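Local coordinates for single-strand DNA-binding protein (Agrobacterium tumefaciens, PDB 3BTP) that binds single-stranded DNA without regard to sequence and mediates the nuclear uptake of the transferred T-DNA strand in crown gall tumour formation, at residues Val120-Thr123 against Lys127-Gly130; Lys248-Glu251 against Gln255-Ser258; Lys308-Ile313 against Phe332-Gly337. All coordinates share one frame; numbering follows the deposited sequence.

How the contacts relate
From the N terminus, contact 1 comes first: Val120-Thr123 and Lys127-Gly130 close a beta hairpin at the outer edge of a four-stranded antiparallel sheet. Contact 2 closes a short loop in the irregular chain between strands 243-245 and 263-266. Contact 3 spans more sequence, joining the turn after strand 304-308 to the end of helix 327-335. The three follow in series, none enclosing or crossing another. Contacts 2 and 3 meet through a weak hydrogen bond from Lys308 NZ to Gly257 O, while contact 1 stays about 7 Å from contact 2, nearest atoms. Phe254 and Leu259, flanking Gln255-Ser258, nevertheless pack on Gln122 of the hairpin.

Contact 1: Val120-Thr123 against Lys127-Gly130; sequences VRQT and KFAG
Val120-Thr123 and Lys127-Gly130 are the two arms of an antiparallel beta hairpin at the surface, where strand 127-132 forms the outermost strand of a four-stranded sheet. Arg121 and Ala129 make the hydrogen-bonded pair: Arg121 N reaches Ala129 O at 2.8 Å and Ala129 N returns to Arg121 O at 2.9 Å. Toward the turn, Thr123 N adds a bond to Lys127 O, also 2.9 Å. In the non-hydrogen-bonded pair Gln122-Phe128 the CA atoms approach to 4.5 Å, and Phe128 CA comes within 3.2 Å of Arg121 O in a CA-H...O contact.

The two sheet faces differ. On one, Arg121 CG, set between the backbone N and the carbonyl carbon (chi1 66°), starts a chain extended as far as NE that brings one face of the guanidinium over Ala129 CB, which lies 3.4 Å from Arg121 NH2; Thr123 CG2 touches the same methyl. On the other, Gln122 lies alongside Phe128 and points the same way, its CG 3.7 Å from Phe128 CE1 and its amide plane tilted only 18° from the ring. Val120 CG1 meets Phe128 CB at 4.1 Å, and Gly130 faces Val120 without a side chain.

Beyond the hairpin, Val120 bonds through its backbone to Cys149 and packs on Leu151, both of strand 149-153, while Val120 and Phe128 together rest on Phe274 of strand 272-275 in the neighbouring sheet.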
loop_
_atom_site.group_PDB
_atom_site.type_symbol
_atom_site.label_atom_id
_atom_site.label_comp_id
_atom_site.label_asym_id
_atom_site.label_seq_id
_atom_site.Cartn_x
_atom_site.Cartn_y
_atom_site.Cartn_z
ATOM N N VAL A 120 -9.681 1.750 -21.179
ATOM C CA VAL A 120 -9.445 0.370 -21.624
ATOM C C VAL A 120 -10.654 -0.155 -22.382
ATOM O O VAL A 120 -11.790 0.088 -21.996
ATOM C CB VAL A 120 -9.088 -0.618 -20.466
ATOM C CG1 VAL A 120 -8.616 -1.986 -21.047
ATOM C CG2 VAL A 120 -8.020 -0.004 -19.523
ATOM N N ARG A 121 -10.388 -0.906 -23.445
ATOM C CA ARG A 121 -11.458 -1.545 -24.225
ATOM C C ARG A 121 -11.174 -2.999 -24.514
ATOM O O ARG A 121 -10.016 -3.416 -24.571
ATOM C CB ARG A 121 -11.733 -0.766 -25.526
ATOM C CG ARG A 121 -10.586 -0.800 -26.476
ATOM C CD ARG A 121 -10.555 0.457 -27.399
ATOM N NE ARG A 121 -9.425 0.338 -28.340
ATOM C CZ ARG A 121 -8.243 0.969 -28.234
ATOM N NH1 ARG A 121 -7.977 1.796 -27.202
ATOM N NH2 ARG A 121 -7.300 0.739 -29.136
ATOM N N GLN A 122 -12.239 -3.778 -24.638
ATOM C CA GLN A 122 -12.152 -5.193 -25.051
ATOM C C GLN A 122 -12.056 -5.307 -26.586
ATOM O O GLN A 122 -12.837 -4.728 -27.319
ATOM C CB GLN A 122 -13.367 -5.963 -24.547
ATOM C CG GLN A 122 -13.387 -6.154 -23.032
ATOM C CD GLN A 122 -14.587 -6.996 -22.574
ATOM O OE1 GLN A 122 -15.725 -6.609 -22.773
ATOM N NE2 GLN A 122 -14.320 -8.157 -21.959
ATOM N N THR A 123 -11.090 -6.048 -27.086
ATOM C CA THR A 123 -10.996 -6.172 -28.552
ATOM C C THR A 123 -10.956 -7.629 -28.980
ATOM O O THR A 123 -10.506 -7.911 -30.068
ATOM C CB THR A 123 -9.722 -5.482 -29.104
ATOM O OG1 THR A 123 -8.589 -6.177 -28.609
ATOM C CG2 THR A 123 -9.610 -4.014 -28.660
ATOM N N LYS A 127 -8.657 -10.261 -24.874
ATOM C CA LYS A 127 -7.781 -9.267 -25.493
ATOM C C LYS A 127 -8.307 -7.861 -25.202
ATOM O O LYS A 127 -9.490 -7.634 -25.222
ATOM C CB LYS A 127 -7.570 -9.492 -27.012
ATOM C CG LYS A 127 -6.918 -10.840 -27.411
ATOM C CD LYS A 127 -7.254 -11.169 -28.877
ATOM C CE LYS A 127 -6.738 -12.559 -29.362
ATOM N NZ LYS A 127 -7.546 -13.755 -28.866
ATOM N N PHE A 128 -7.392 -6.938 -24.916
ATOM C CA PHE A 128 -7.718 -5.585 -24.473
ATOM C C PHE A 128 -6.775 -4.607 -25.114
ATOM O O PHE A 128 -5.667 -4.966 -25.474
ATOM C CB PHE A 128 -7.568 -5.485 -22.944
ATOM C CG PHE A 128 -8.354 -6.519 -22.194
ATOM C CD1 PHE A 128 -9.660 -6.280 -21.837
ATOM C CD2 PHE A 128 -7.777 -7.727 -21.842
ATOM C CE1 PHE A 128 -10.387 -7.262 -21.140
ATOM C CE2 PHE A 128 -8.481 -8.693 -21.171
ATOM C CZ PHE A 128 -9.804 -8.472 -20.820
ATOM N N ALA A 129 -7.217 -3.356 -25.219
ATOM C CA ALA A 129 -6.356 -2.282 -25.656
ATOM C C ALA A 129 -6.624 -1.089 -24.750
ATOM O O ALA A 129 -7.759 -0.875 -24.312
ATOM C CB ALA A 129 -6.600 -1.915 -27.125
ATOM N N GLY A 130 -5.575 -0.318 -24.472
ATOM C CA GLY A 130 -5.727 0.879 -23.628
ATOM C C GLY A 130 -5.210 2.082 -24.366
ATOM O O GLY A 130 -4.274 1.985 -25.119
#

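Contact 2: Lys248-Glu251 against Gln255-Ser258; sequences KRYE and QAGS
Tyr250 lays one face of its ring on the methyl of Ala256, and this is the tight part of the contact. Ala256 CB is 3.3 Å from Tyr250 CG and 3.6 Å from the ring centroid, a CH-pi contact 24° off the normal and displaced toward the CG side of the ring. On the opposite face lies Lys248 CG, 4.0 Å above the plane, so the phenol is sandwiched between a methyl and a methylene. Ser258 OG approaches in the ring plane, at the edge, 3.6 Å from Tyr250 CE2.

Neither segment is regular helix or strand; they are two limbs of the long loop between strands 243-245 and 263-266, joined by no hydrogen bond to each other. Gly257, at phi 95°, adopts a backbone conformation suited to glycine as the chain bends between Ala256 and Ser258. Pro163 of helix 162-167 packs against both Tyr250 and Ala256.

The looser side lies around Arg249, which points away from Gln255-Ser258, and the exposed Glu251, whose chain leads off beside Gln216. Lys248 NZ also leads off, hydrogen-bonding a polar side chain of another protein's chain, and Tyr250 OH hydrogen-bonds an ammonium ion, probably from the crystallisation liquor.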
loop_
_atom_site.group_PDB
_atom_site.type_symbol
_atom_site.label_atom_id
_atom_site.label_comp_id
_atom_site.label_asym_id
_atom_site.label_seq_id
_atom_site.Cartn_x
_atom_site.Cartn_y
_atom_site.Cartn_z
ATOM N N LYS A 248 -15.393 -9.288 -5.978
ATOM C CA LYS A 248 -16.761 -8.831 -5.989
ATOM C C LYS A 248 -17.308 -9.000 -7.381
ATOM O O LYS A 248 -16.551 -8.771 -8.369
ATOM C CB LYS A 248 -16.828 -7.355 -5.632
ATOM C CG LYS A 248 -18.220 -6.773 -5.633
ATOM C CD LYS A 248 -18.204 -5.466 -4.858
ATOM C CE LYS A 248 -19.523 -4.727 -4.921
ATOM N NZ LYS A 248 -19.422 -3.726 -3.792
ATOM N N ARG A 249 -18.602 -9.374 -7.443
ATOM C CA ARG A 249 -19.390 -9.527 -8.683
ATOM C C ARG A 249 -20.218 -8.322 -9.007
ATOM O O ARG A 249 -21.159 -8.003 -8.305
ATOM C CB ARG A 249 -20.301 -10.758 -8.619
ATOM C CG ARG A 249 -19.448 -11.990 -8.246
ATOM C CD ARG A 249 -18.458 -12.312 -9.336
ATOM N NE ARG A 249 -19.192 -12.646 -10.524
ATOM C CZ ARG A 249 -19.047 -13.756 -11.229
ATOM N NH1 ARG A 249 -18.136 -14.666 -10.883
ATOM N NH2 ARG A 249 -19.826 -13.931 -12.305
ATOM N N TYR A 250 -19.846 -7.672 -10.093
ATOM C CA TYR A 250 -20.445 -6.417 -10.487
ATOM C C TYR A 250 -21.406 -6.713 -11.618
ATOM O O TYR A 250 -21.118 -7.577 -12.437
ATOM C CB TYR A 250 -19.353 -5.432 -10.980
ATOM C CG TYR A 250 -18.411 -4.916 -9.919
ATOM C CD1 TYR A 250 -18.798 -3.905 -9.078
ATOM C CD2 TYR A 250 -17.108 -5.457 -9.753
ATOM C CE1 TYR A 250 -17.927 -3.408 -8.096
ATOM C CE2 TYR A 250 -16.221 -4.955 -8.752
ATOM C CZ TYR A 250 -16.654 -3.926 -7.961
ATOM O OH TYR A 250 -15.847 -3.409 -6.967
ATOM N N GLU A 251 -22.526 -5.983 -11.673
ATOM C CA GLU A 251 -23.443 -6.050 -12.792
ATOM C C GLU A 251 -22.754 -5.695 -14.135
ATOM O O GLU A 251 -23.064 -6.282 -15.146
ATOM C CB GLU A 251 -24.595 -5.098 -12.575
ATOM C CG GLU A 251 -25.503 -5.057 -13.817
ATOM C CD GLU A 251 -26.802 -4.333 -13.610
ATOM O OE1 GLU A 251 -27.037 -3.750 -12.508
ATOM O OE2 GLU A 251 -27.618 -4.347 -14.577
ATOM N N GLN A 255 -16.540 -2.680 -17.154
ATOM C CA GLN A 255 -16.456 -1.317 -16.716
ATOM C C GLN A 255 -16.048 -1.150 -15.289
ATOM O O GLN A 255 -15.436 -0.139 -14.977
ATOM C CB GLN A 255 -17.791 -0.637 -16.869
ATOM C CG GLN A 255 -18.163 -0.310 -18.286
ATOM C CD GLN A 255 -18.971 -1.418 -18.912
ATOM O OE1 GLN A 255 -19.290 -2.403 -18.260
ATOM N NE2 GLN A 255 -19.274 -1.284 -20.200
ATOM N N ALA A 256 -16.453 -2.091 -14.414
ATOM C CA ALA A 256 -16.046 -2.110 -13.014
ATOM C C ALA A 256 -14.590 -2.485 -12.815
ATOM O O ALA A 256 -14.079 -2.312 -11.733
ATOM C CB ALA A 256 -16.955 -3.007 -12.184
ATOM N N GLY A 257 -13.907 -2.977 -13.843
ATOM C CA GLY A 257 -12.463 -3.322 -13.711
ATOM C C GLY A 257 -12.246 -4.797 -13.393
ATOM O O GLY A 257 -11.097 -5.277 -13.259
ATOM N N SER A 258 -13.353 -5.552 -13.326
ATOM C CA SER A 258 -13.262 -6.943 -12.941
ATOM C C SER A 258 -12.987 -7.928 -14.064
ATOM O O SER A 258 -13.319 -9.095 -13.922
ATOM C CB SER A 258 -14.406 -7.339 -11.978
ATOM O OG SER A 258 -13.916 -7.081 -10.596
#

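Contact 3: Lys308-Ile313 against Phe332-Gly337; sequences KSKSGI and FAEFAG
With chi1 at -67°, Phe335 CG stands anti to its carbonyl carbon and the far edge of the ring reaches Lys308 O, while the Glu334 chain, bent at chi2 (87°), brings OE2 near Lys310 NZ. These side chains leave the end of helix 327-335, which closes in a Schellman motif: Gly337 takes a positive phi of 81°, and Gly337 N bonds back to Glu334 O at 3.0 Å. Facing them is a type I beta turn, Ser309 to Gly312, linking antiparallel strands 304-308 and 314-316; Gly312 N to Ser309 O and Ser309 N to Ile313 O, the latter 2.7 Å, hold its base.

The contact is sparse and lies at the surface. Lys310 and Glu334 cross at about a right angle, and Lys310 NZ to Glu334 OE2, 3.6 Å, is a long salt bridge; the same ammonium has a second, weak ion pair with Glu245. At the turn, Ser309 OG and Ser311 OG each hydrogen-bond an acidic side chain of another protein's chain, so this turn also packs against that chain. Phe335 also touches Asp262 and Arg277. Its ring meets the backbone edge-on: Lys308 O lies in the ring plane, 3.3 Å from Phe335 CZ.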
loop_
_atom_site.group_PDB
_atom_site.type_symbol
_atom_site.label_atom_id
_atom_site.label_comp_id
_atom_site.label_asym_id
_atom_site.label_seq_id
_atom_site.Cartn_x
_atom_site.Cartn_y
_atom_site.Cartn_z
ATOM N N LYS A 308 -2.011 -6.255 -11.364
ATOM C CA LYS A 308 -3.386 -6.287 -10.922
ATOM C C LYS A 308 -3.655 -6.978 -9.594
ATOM O O LYS A 308 -3.127 -8.056 -9.303
ATOM C CB LYS A 308 -4.225 -6.989 -11.957
ATOM C CG LYS A 308 -5.621 -6.657 -11.692
ATOM C CD LYS A 308 -6.542 -7.045 -12.800
ATOM C CE LYS A 308 -7.463 -8.114 -12.291
ATOM N NZ LYS A 308 -8.811 -7.715 -12.880
ATOM N N SER A 309 -4.502 -6.345 -8.828
ATOM C CA SER A 309 -4.963 -6.873 -7.588
ATOM C C SER A 309 -6.266 -7.674 -7.862
ATOM O O SER A 309 -6.933 -7.461 -8.900
ATOM C CB SER A 309 -5.142 -5.661 -6.633
ATOM O OG SER A 309 -5.933 -5.984 -5.537
ATOM N N LYS A 310 -6.626 -8.610 -6.996
ATOM C CA LYS A 310 -7.968 -9.280 -7.140
ATOM C C LYS A 310 -9.162 -8.347 -7.164
ATOM O O LYS A 310 -10.246 -8.703 -7.661
ATOM C CB LYS A 310 -8.199 -10.330 -6.059
ATOM C CG LYS A 310 -7.249 -11.509 -6.262
ATOM C CD LYS A 310 -7.055 -12.292 -4.979
ATOM C CE LYS A 310 -5.632 -12.865 -4.997
ATOM N NZ LYS A 310 -5.639 -14.120 -5.853
ATOM N N SER A 311 -8.960 -7.134 -6.684
ATOM C CA SER A 311 -10.012 -6.136 -6.678
ATOM C C SER A 311 -10.201 -5.438 -8.027
ATOM O O SER A 311 -11.280 -4.824 -8.353
ATOM C CB SER A 311 -9.745 -5.143 -5.552
ATOM O OG SER A 311 -8.562 -4.405 -5.870
ATOM N N GLY A 312 -9.166 -5.481 -8.830
ATOM C CA GLY A 312 -9.234 -4.693 -10.032
ATOM C C GLY A 312 -8.220 -3.574 -10.076
ATOM O O GLY A 312 -7.883 -3.131 -11.149
ATOM N N ILE A 313 -7.701 -3.155 -8.925
ATOM C CA ILE A 313 -6.626 -2.171 -8.875
ATOM C C ILE A 313 -5.339 -2.654 -9.533
ATOM O O ILE A 313 -4.873 -3.725 -9.274
ATOM C CB ILE A 313 -6.319 -1.678 -7.406
ATOM C CG1 ILE A 313 -7.608 -1.277 -6.673
ATOM C CG2 ILE A 313 -5.201 -0.604 -7.378
ATOM C CD1 ILE A 313 -7.357 -1.101 -5.237
ATOM N N PHE A 332 3.483 -11.192 -9.039
ATOM C CA PHE A 332 3.842 -11.711 -10.367
ATOM C C PHE A 332 3.803 -13.307 -10.496
ATOM O O PHE A 332 3.240 -13.896 -11.459
ATOM C CB PHE A 332 5.254 -11.166 -10.685
ATOM C CG PHE A 332 5.841 -11.578 -12.039
ATOM C CD1 PHE A 332 5.453 -10.943 -13.215
ATOM C CD2 PHE A 332 6.892 -12.514 -12.092
ATOM C CE1 PHE A 332 6.052 -11.260 -14.436
ATOM C CE2 PHE A 332 7.515 -12.825 -13.280
ATOM C CZ PHE A 332 7.067 -12.219 -14.484
ATOM N N ALA A 333 4.430 -13.977 -9.555
ATOM C CA ALA A 333 4.451 -15.447 -9.476
ATOM C C ALA A 333 3.050 -16.022 -9.408
ATOM O O ALA A 333 2.731 -16.989 -10.100
ATOM C CB ALA A 333 5.218 -15.848 -8.229
ATOM N N GLU A 334 2.191 -15.384 -8.607
ATOM C CA GLU A 334 0.876 -15.910 -8.256
ATOM C C GLU A 334 -0.030 -15.980 -9.475
ATOM O O GLU A 334 -0.842 -16.928 -9.573
ATOM C CB GLU A 334 0.237 -15.091 -7.114
ATOM C CG GLU A 334 -1.295 -15.157 -6.990
ATOM C CD GLU A 334 -1.852 -16.343 -6.144
ATOM O OE1 GLU A 334 -1.524 -17.554 -6.443
ATOM O OE2 GLU A 334 -2.678 -16.066 -5.199
ATOM N N PHE A 335 0.119 -15.007 -10.395
ATOM C CA PHE A 335 -0.626 -15.019 -11.654
ATOM C C PHE A 335 -0.422 -16.336 -12.452
ATOM O O PHE A 335 -1.361 -16.792 -13.118
ATOM C CB PHE A 335 -0.176 -13.883 -12.560
ATOM C CG PHE A 335 -0.519 -12.522 -12.059
ATOM C CD1 PHE A 335 -1.806 -12.238 -11.553
ATOM C CD2 PHE A 335 0.429 -11.518 -12.110
ATOM C CE1 PHE A 335 -2.116 -10.981 -11.099
ATOM C CE2 PHE A 335 0.122 -10.270 -11.680
ATOM C CZ PHE A 335 -1.148 -9.977 -11.171
ATOM N N ALA A 336 0.807 -16.866 -12.406
ATOM C CA ALA A 336 1.225 -18.141 -13.048
ATOM C C ALA A 336 1.005 -19.412 -12.139
ATOM O O ALA A 336 1.332 -20.497 -12.539
ATOM C CB ALA A 336 2.655 -18.049 -13.397
ATOM N N GLY A 337 0.479 -19.260 -10.927
ATOM C CA GLY A 337 0.276 -20.388 -10.016
ATOM C C GLY A 337 1.534 -20.807 -9.249
ATOM O O GLY A 337 1.618 -21.949 -8.725
#